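Local coordinates for protein bifunctional enzyme cysn/cysc (Mycobacterium tuberculosis, PDB 4BZP) that phosphorylates adenosine-5'-phosphosulfate (APS) at its 3'-hydroxyl with ATP, as the APS kinase part of a sulfate-activating enzyme, and here holds ADP, at residues L13-G17 and R121-Y127; K6-G12 and D105-C111; S67-T71 and V98-A102. All blocks are in the same frame, centred on the assembly; numbering follows the deposited sequence.

Contact 1. Residues L13-G17 and R121-Y127; sequences LSGSG and RDPKGLY. With ADP (adenosine-5'-diphosphate), chain C.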
# COMPACT_ATOMS: atom_id res chain seq x y z
N LEU A 13 16.57 -7.87 16.52
CA LEU A 13 17.76 -7.24 16.09
C LEU A 13 18.10 -7.49 14.63
O LEU A 13 17.72 -8.50 14.05
CB LEU A 13 18.94 -7.67 16.96
CG LEU A 13 18.84 -7.33 18.43
CD1 LEU A 13 20.03 -7.94 19.18
CD2 LEU A 13 18.83 -5.84 18.68
N SER A 14 18.86 -6.60 14.02
CA SER A 14 19.45 -6.87 12.72
C SER A 14 20.18 -8.21 12.76
O SER A 14 20.96 -8.47 13.68
CB SER A 14 20.45 -5.77 12.34
OG SER A 14 20.97 -5.95 11.06
N GLY A 15 19.89 -9.08 11.80
CA GLY A 15 20.54 -10.38 11.70
C GLY A 15 19.95 -11.44 12.60
O GLY A 15 20.52 -12.53 12.66
N SER A 16 18.81 -11.21 13.20
CA SER A 16 18.17 -12.21 14.03
C SER A 16 17.40 -13.27 13.29
O SER A 16 17.08 -14.33 13.87
CB SER A 16 17.29 -11.52 15.08
OG SER A 16 16.24 -10.77 14.50
N GLY A 17 17.15 -13.02 12.01
CA GLY A 17 16.51 -14.01 11.15
C GLY A 17 15.16 -13.65 10.62
O GLY A 17 14.48 -14.51 10.06
N ARG A 121 26.70 -13.42 12.76
CA ARG A 121 26.06 -13.63 11.48
C ARG A 121 26.42 -12.47 10.50
O ARG A 121 26.93 -12.67 9.37
CB ARG A 121 24.54 -13.77 11.68
CG ARG A 121 24.10 -15.07 12.34
CD ARG A 121 22.69 -14.87 12.86
NE ARG A 121 22.16 -16.12 13.37
CZ ARG A 121 20.90 -16.29 13.72
NH1 ARG A 121 20.02 -15.33 13.50
NH2 ARG A 121 20.48 -17.45 14.21
N ASP A 122 26.04 -11.25 10.90
CA ASP A 122 26.32 -10.03 10.12
C ASP A 122 26.27 -10.22 8.58
O ASP A 122 27.23 -9.89 7.89
CB ASP A 122 27.63 -9.39 10.56
CG ASP A 122 27.76 -7.94 10.11
OD1 ASP A 122 26.75 -7.31 9.87
OD2 ASP A 122 28.91 -7.48 9.98
N PRO A 123 25.16 -10.69 8.04
CA PRO A 123 25.08 -11.12 6.65
C PRO A 123 25.32 -10.06 5.61
O PRO A 123 25.79 -10.36 4.51
CB PRO A 123 23.64 -11.65 6.59
CG PRO A 123 22.93 -10.93 7.58
CD PRO A 123 23.88 -10.97 8.73
N LYS A 124 25.08 -8.80 5.97
CA LYS A 124 25.19 -7.67 5.07
C LYS A 124 26.30 -6.72 5.51
O LYS A 124 26.42 -5.65 4.91
CB LYS A 124 23.85 -6.88 5.02
CG LYS A 124 22.72 -7.71 4.44
CD LYS A 124 21.42 -6.92 4.45
CE LYS A 124 20.26 -7.71 3.86
NZ LYS A 124 19.81 -8.78 4.82
N GLY A 125 27.09 -7.09 6.53
CA GLY A 125 28.18 -6.24 6.99
C GLY A 125 27.74 -4.98 7.70
O GLY A 125 28.55 -4.08 7.91
N LEU A 126 26.50 -4.87 8.12
CA LEU A 126 25.99 -3.70 8.82
C LEU A 126 26.61 -3.60 10.21
O LEU A 126 26.90 -2.48 10.67
CB LEU A 126 24.45 -3.82 8.98
CG LEU A 126 23.72 -3.77 7.64
CD1 LEU A 126 22.23 -4.02 7.93
CD2 LEU A 126 23.93 -2.46 6.89
N TYR A 127 26.84 -4.70 10.92
CA TYR A 127 27.51 -4.64 12.24
C TYR A 127 28.92 -4.14 12.02
O TYR A 127 29.40 -3.32 12.82
CB TYR A 127 27.52 -5.97 13.00
CG TYR A 127 26.18 -6.29 13.62
CD1 TYR A 127 25.23 -6.97 12.91
CD2 TYR A 127 25.89 -5.92 14.92
CE1 TYR A 127 23.98 -7.25 13.49
CE2 TYR A 127 24.69 -6.17 15.51
CZ TYR A 127 23.71 -6.85 14.79
OH TYR A 127 22.47 -7.04 15.37
PB ADP C . 17.17 -10.06 9.77
O1B ADP C . 18.14 -8.83 9.70
O2B ADP C . 16.46 -10.18 11.07
O3B ADP C . 16.32 -10.15 8.55
PA ADP C . 18.49 -12.40 8.60
O1A ADP C . 19.17 -11.71 7.49
O2A ADP C . 17.24 -13.17 8.26
O3A ADP C . 18.16 -11.34 9.73
O5' ADP C . 19.44 -13.41 9.42
C5' ADP C . 20.82 -13.15 9.50
C4' ADP C . 21.52 -14.40 8.95
O4' ADP C . 21.54 -15.38 9.97
C3' ADP C . 20.96 -15.06 7.68
O3' ADP C . 21.84 -14.82 6.61
C2' ADP C . 21.04 -16.51 7.97
O2' ADP C . 22.13 -17.05 7.16
C1' ADP C . 21.39 -16.67 9.42
N9 ADP C . 20.28 -17.29 10.17
C8 ADP C . 19.11 -16.67 10.47
N7 ADP C . 18.27 -17.46 11.17
C5 ADP C . 18.97 -18.63 11.34
C6 ADP C . 18.62 -19.88 11.97
N6 ADP C . 17.45 -20.07 12.60
N1 ADP C . 19.59 -20.83 11.89
C2 ADP C . 20.75 -20.64 11.27
N3 ADP C . 21.14 -19.51 10.63
C4 ADP C . 20.22 -18.52 10.62
O HOH W 1 17.52 -17.36 14.61
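Ser-14 to Gly-17, on the P-loop (Walker A) that follows strand 6-11, meet Arg-121, at the end of helix 115-121, and Tyr-127, in the first turn of helix 126-131. The tight part is a set of backbone carbonyls gripped by two side chains. Tyr-127 OH donates to Ser-14 O at 2.7 Å; that oxygen lies at the ring edge, and the hydroxyl is tilted 18° from the carbonyl plane. Arg-121 NH1 donates to Gly-15 O over 3.0 Å, in the carbonyl plane on a lone pair, and adds a weak bond to Ser-16 O. Water 1 forms the solvent-linked end of this grip, joining Ser-16 O to Arg-121 NH2. The arginine chain is extended from CG to NE, which carries the guanidinium past Gly-15 and against the adenine, ADP C8 lying 3.4 Å above the guanidinium plane and displaced toward its rim. The start of helix 126-131 is tied as well: Tyr-127 N donates to Asp-122 OD1 from above the carboxylate plane.

Elsewhere the contact is looser. Leu-126 CD1 only reaches Ser-14 OG at 3.9 Å, and exposed Pro-123 lies against the ADP ribose rather than the loop.

A type II turn from Leu-13 to Ser-16 presents Gly-15 N to ADP O1B; beyond it, at the N-cap of helix 18-31, Gly-17 N bonds O2B and O3A, where the helix end would add favourable electrostatics. The turn is tied by its own serine: Ser-16 OG donates to Leu-13 O over 2.7 Å, on a lone pair.

Contact 2. Residues K6-G12 and D105-C111; sequences KTVWFTG and DFFEVFC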
# COMPACT_ATOMS: atom_id res chain seq x y z
N LYS A 6 -4.07 -11.96 6.88
CA LYS A 6 -3.56 -11.75 8.22
C LYS A 6 -2.18 -11.20 8.08
O LYS A 6 -1.55 -11.34 7.01
CB LYS A 6 -3.44 -13.09 8.95
CG LYS A 6 -4.67 -13.97 8.95
CD LYS A 6 -4.50 -15.26 9.67
CE LYS A 6 -5.79 -16.09 9.53
NZ LYS A 6 -5.51 -17.46 10.03
N THR A 7 -1.66 -10.64 9.18
CA THR A 7 -0.29 -10.13 9.21
C THR A 7 0.58 -10.74 10.28
O THR A 7 0.19 -10.83 11.44
CB THR A 7 -0.27 -8.59 9.39
OG1 THR A 7 -0.92 -8.00 8.24
CG2 THR A 7 1.15 -8.00 9.54
N VAL A 8 1.78 -11.18 9.87
CA VAL A 8 2.82 -11.57 10.78
C VAL A 8 3.85 -10.45 10.85
O VAL A 8 4.47 -10.13 9.84
CB VAL A 8 3.50 -12.87 10.31
CG1 VAL A 8 4.60 -13.27 11.29
CG2 VAL A 8 2.48 -13.97 10.16
N TRP A 9 4.01 -9.85 12.01
CA TRP A 9 4.87 -8.69 12.25
C TRP A 9 6.06 -9.17 13.02
O TRP A 9 5.97 -9.48 14.25
CB TRP A 9 4.10 -7.63 13.02
CG TRP A 9 4.71 -6.28 13.09
CD1 TRP A 9 5.58 -5.84 14.00
CD2 TRP A 9 4.47 -5.18 12.18
NE1 TRP A 9 5.93 -4.53 13.72
CE2 TRP A 9 5.22 -4.10 12.62
CE3 TRP A 9 3.67 -5.00 11.05
CZ2 TRP A 9 5.21 -2.85 11.96
CZ3 TRP A 9 3.69 -3.76 10.42
CH2 TRP A 9 4.45 -2.77 10.88
N PHE A 10 7.21 -9.27 12.37
CA PHE A 10 8.39 -9.64 13.06
C PHE A 10 8.94 -8.49 13.88
O PHE A 10 8.62 -7.27 13.76
CB PHE A 10 9.46 -10.12 12.11
CG PHE A 10 9.14 -11.41 11.45
CD1 PHE A 10 8.38 -11.43 10.30
CD2 PHE A 10 9.56 -12.61 11.99
CE1 PHE A 10 8.03 -12.61 9.71
CE2 PHE A 10 9.21 -13.80 11.40
CZ PHE A 10 8.50 -13.80 10.22
N THR A 11 9.83 -8.89 14.75
CA THR A 11 10.63 -7.89 15.49
C THR A 11 11.86 -8.60 16.01
O THR A 11 11.82 -9.78 16.33
CB THR A 11 9.80 -7.21 16.60
OG1 THR A 11 10.65 -6.25 17.27
CG2 THR A 11 9.24 -8.21 17.60
N GLY A 12 12.97 -7.90 16.05
CA GLY A 12 14.24 -8.41 16.53
C GLY A 12 15.40 -7.64 15.94
O GLY A 12 15.26 -6.94 14.94
N ASP A 105 -6.35 -10.06 11.67
CA ASP A 105 -5.49 -10.79 12.60
C ASP A 105 -4.04 -10.34 12.47
O ASP A 105 -3.52 -10.13 11.37
CB ASP A 105 -5.53 -12.28 12.29
CG ASP A 105 -6.80 -12.97 12.75
OD1 ASP A 105 -7.69 -12.38 13.38
OD2 ASP A 105 -6.85 -14.18 12.46
N PHE A 106 -3.37 -10.22 13.61
CA PHE A 106 -2.02 -9.71 13.71
C PHE A 106 -1.26 -10.56 14.70
O PHE A 106 -1.75 -10.82 15.82
CB PHE A 106 -2.08 -8.25 14.20
CG PHE A 106 -0.74 -7.56 14.42
CD1 PHE A 106 -0.06 -7.67 15.63
CD2 PHE A 106 -0.21 -6.76 13.43
CE1 PHE A 106 1.15 -7.04 15.80
CE2 PHE A 106 0.99 -6.07 13.64
CZ PHE A 106 1.65 -6.20 14.83
N PHE A 107 -0.06 -10.96 14.31
CA PHE A 107 0.81 -11.76 15.17
C PHE A 107 2.15 -11.08 15.31
O PHE A 107 2.79 -10.79 14.32
CB PHE A 107 0.97 -13.16 14.60
CG PHE A 107 -0.30 -13.87 14.34
CD1 PHE A 107 -0.88 -14.62 15.32
CD2 PHE A 107 -0.92 -13.78 13.10
CE1 PHE A 107 -2.07 -15.30 15.08
CE2 PHE A 107 -2.11 -14.43 12.86
CZ PHE A 107 -2.68 -15.19 13.85
N GLU A 108 2.59 -10.87 16.54
CA GLU A 108 3.90 -10.31 16.88
C GLU A 108 4.84 -11.50 17.06
O GLU A 108 4.66 -12.30 18.01
CB GLU A 108 3.88 -9.40 18.15
CG GLU A 108 5.28 -8.79 18.46
CD GLU A 108 5.47 -8.17 19.83
OE1 GLU A 108 5.19 -8.89 20.77
OE2 GLU A 108 5.90 -7.01 19.99
N VAL A 109 5.82 -11.63 16.20
CA VAL A 109 6.77 -12.74 16.22
C VAL A 109 8.13 -12.19 16.54
O VAL A 109 8.70 -11.35 15.81
CB VAL A 109 6.77 -13.49 14.92
CG1 VAL A 109 7.85 -14.56 14.96
CG2 VAL A 109 5.40 -14.10 14.64
N PHE A 110 8.70 -12.58 17.69
CA PHE A 110 9.99 -12.11 18.16
C PHE A 110 11.11 -13.06 17.79
O PHE A 110 11.11 -14.21 18.26
CB PHE A 110 9.90 -11.95 19.66
CG PHE A 110 11.16 -11.48 20.36
CD1 PHE A 110 12.13 -10.74 19.74
CD2 PHE A 110 11.32 -11.77 21.72
CE1 PHE A 110 13.26 -10.36 20.43
CE2 PHE A 110 12.43 -11.33 22.44
CZ PHE A 110 13.40 -10.63 21.77
N CYS A 111 12.03 -12.61 16.93
CA CYS A 111 13.22 -13.37 16.59
C CYS A 111 14.23 -13.07 17.66
O CYS A 111 15.01 -12.10 17.57
CB CYS A 111 13.73 -12.95 15.20
SG CYS A 111 12.56 -13.45 13.89
O HOH W 2 -5.46 -16.86 12.71
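The Phe-106 ring lies obliquely against Trp-9, its CZ 3.4 Å from Trp-9 CB, with the ring plane turned 33° from that of the five-membered indole ring. Other rings use their edges: Thr-11 O lies in the plane of Phe-110, while Lys-6 CD and water 2 sit at the rim of Phe-107. In the conformer described (a second is modelled), Phe-10 is met obliquely by Cys-111 SG, a sulfur-aromatic contact, and the Val-109 side chain lies beside that of Phe-10, CG1 approaching the ring obliquely.

These groups sit on two neighbouring parallel strands, 6-11 and 106-111, whose axes approach to 4.7 Å at 28°. Six backbone bonds of 2.8 to 2.9 Å alternate up the ladder from Thr-7 N to Asp-105 O as far as Cys-111 N to Thr-11 O. Side chains alternate too: Thr-7, Trp-9, Thr-11, Phe-106, Glu-108 and Phe-110 occupy one face, and Val-8, Phe-10, Phe-107 and Val-109 the other, where Val-8 CG1 meets Val-109 CG2 at 3.5 Å. With CG anti to the backbone N (chi1 178°), Phe-106 swings its ring toward Trp-9.

Polar ends on the first face have partners beyond the pair: Thr-7 OG1 bonds His-99, Thr-11 OG1 bonds Tyr-145, and, in the conformer described, Glu-108 OE2 forms a salt bridge with Arg-92. Lys-6 NZ and Asp-105 OD2 stand 4.3 Å apart. This central pair of the P-loop NTPase sheet is thus held by backbone bonds and apolar packing, with buried polar ends satisfied by neighbouring elements and the Lys-6/Asp-105 charges linked through water 2 at the rim.

Contact 3. Residues S67-T71 and V98-A102; sequences SHVAT and VHADA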
# COMPACT_ATOMS: atom_id res chain seq x y z
N SER A 67 2.40 -0.54 8.54
CA SER A 67 1.25 -1.17 9.15
C SER A 67 -0.04 -1.00 8.33
O SER A 67 -0.82 -1.93 8.24
CB SER A 67 1.05 -0.74 10.59
OG SER A 67 0.55 0.59 10.74
N HIS A 68 -0.23 0.15 7.71
CA HIS A 68 -1.39 0.39 6.86
C HIS A 68 -1.31 -0.33 5.52
O HIS A 68 -2.31 -0.85 5.03
CB HIS A 68 -1.58 1.90 6.65
CG HIS A 68 -2.12 2.59 7.85
ND1 HIS A 68 -3.42 2.47 8.29
CD2 HIS A 68 -1.52 3.44 8.71
CE1 HIS A 68 -3.58 3.15 9.40
NE2 HIS A 68 -2.43 3.74 9.69
N VAL A 69 -0.11 -0.44 4.94
CA VAL A 69 0.04 -1.22 3.71
C VAL A 69 -0.24 -2.67 4.01
O VAL A 69 -0.92 -3.35 3.25
CB VAL A 69 1.39 -0.99 3.04
CG1 VAL A 69 1.55 -1.91 1.85
CG2 VAL A 69 1.56 0.48 2.72
N ALA A 70 0.26 -3.16 5.15
CA ALA A 70 -0.05 -4.54 5.51
C ALA A 70 -1.53 -4.77 5.67
O ALA A 70 -2.03 -5.83 5.23
CB ALA A 70 0.67 -4.90 6.78
N THR A 71 -2.26 -3.85 6.29
CA THR A 71 -3.71 -4.08 6.49
C THR A 71 -4.39 -4.05 5.17
O THR A 71 -5.33 -4.85 4.95
CB THR A 71 -4.46 -3.10 7.43
OG1 THR A 71 -4.45 -1.79 6.85
CG2 THR A 71 -3.89 -3.14 8.83
N VAL A 98 -3.62 -0.69 14.43
CA VAL A 98 -4.05 -0.48 13.08
C VAL A 98 -4.76 -1.73 12.57
O VAL A 98 -5.79 -1.65 11.87
CB VAL A 98 -2.86 -0.05 12.16
CG1 VAL A 98 -3.22 -0.13 10.70
CG2 VAL A 98 -2.42 1.38 12.49
N HIS A 99 -4.17 -2.88 12.80
CA HIS A 99 -4.77 -4.15 12.35
C HIS A 99 -6.07 -4.43 13.08
O HIS A 99 -7.08 -4.75 12.42
CB HIS A 99 -3.78 -5.28 12.52
CG HIS A 99 -2.73 -5.29 11.46
ND1 HIS A 99 -1.71 -4.36 11.42
CD2 HIS A 99 -2.58 -6.06 10.37
CE1 HIS A 99 -0.96 -4.59 10.35
NE2 HIS A 99 -1.49 -5.61 9.68
N ALA A 100 -6.08 -4.27 14.39
CA ALA A 100 -7.29 -4.58 15.15
C ALA A 100 -8.42 -3.65 14.72
O ALA A 100 -9.58 -4.11 14.63
CB ALA A 100 -7.00 -4.47 16.63
N ASP A 101 -8.12 -2.38 14.52
CA ASP A 101 -9.16 -1.43 14.09
C ASP A 101 -9.76 -1.84 12.75
O ASP A 101 -10.97 -1.57 12.49
CB ASP A 101 -8.61 -0.01 13.97
CG ASP A 101 -8.29 0.67 15.28
OD1 ASP A 101 -8.73 0.24 16.34
OD2 ASP A 101 -7.59 1.71 15.20
N ALA A 102 -8.95 -2.45 11.87
CA ALA A 102 -9.39 -2.95 10.57
C ALA A 102 -10.00 -4.33 10.58
O ALA A 102 -10.40 -4.84 9.50
CB ALA A 102 -8.21 -2.92 9.64
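Two helices, 56-75 and 89-101, covering one face of the parallel sheet of this P-loop kinase, meet here through Ser-67, His-68, Ala-70 and Thr-71 of the first and Val-98, His-99 and Ala-102 around the C-terminal end of the second. No hydrogen bond crosses between the segments; methyl groups packed over imidazole faces carry the contact. In the conformer described, one of two modelled for Thr-71, its CG2 stands almost exactly over the centre of the His-99 ring, 3.4 Å from the centroid and 2° off the normal, a CH-pi contact. Having CG2 anti to the carbonyl carbon puts this methyl on the ring, while OG1 lies between the backbone N and the carbonyl carbon (chi1 66°). Ala-70 CB comes to the edge of the same ring, 3.7 Å from His-99 NE2, and Ser-67 O lies 3.4 Å from His-99 CE1.

A second CH-pi contact runs the other way across the interface. Val-98 CG1 lies over one face of His-68, 3.8 Å from the centroid and 26° off the normal, displaced toward the rim. The other valine methyl, CG2, is 3.5 Å from Ser-67 OG. At the far end the packing thins, with Thr-71 CB and Ala-102 CB 4.4 Å apart.

Both nitrogens of His-99 are bonded outside the pair, ND1 to Ala-95 O one turn back in its own helix and NE2 to Thr-7 on strand 6-11; these two bonds fix the rotation of the ring and present its face to Thr-71. Ser-67 OG bonds Arg-64 O. On the outer side, His-68 also packs on Gly-47 of the second subunit. Such a helix pair laid against a parallel sheet is typical of the three-layer alpha/beta architecture of P-loop kinases.

Contact 2 is the buried core, its centre about 6 Å from that of the chain, whereas contacts 1 and 3 are partly buried and lie on opposite sides of the chain's centre, their nearest atoms about 17 Å apart. Contact 2 touches both: Cys-111 CB packs 3.4 Å from Ser-16 OG at the nucleotide end, and on the helical face Phe-106 meets His-99 and Trp-9 meets Ser-67. Strand 6-11 runs directly into the loop of contact 1, and helix 89-101 of contact 3 precedes strand 106-111. The chemistry follows position: carbonyl-directed side-chain bonds beside ADP, backbone ladder and aromatics in the sheet, CH-pi contacts between the covering helices.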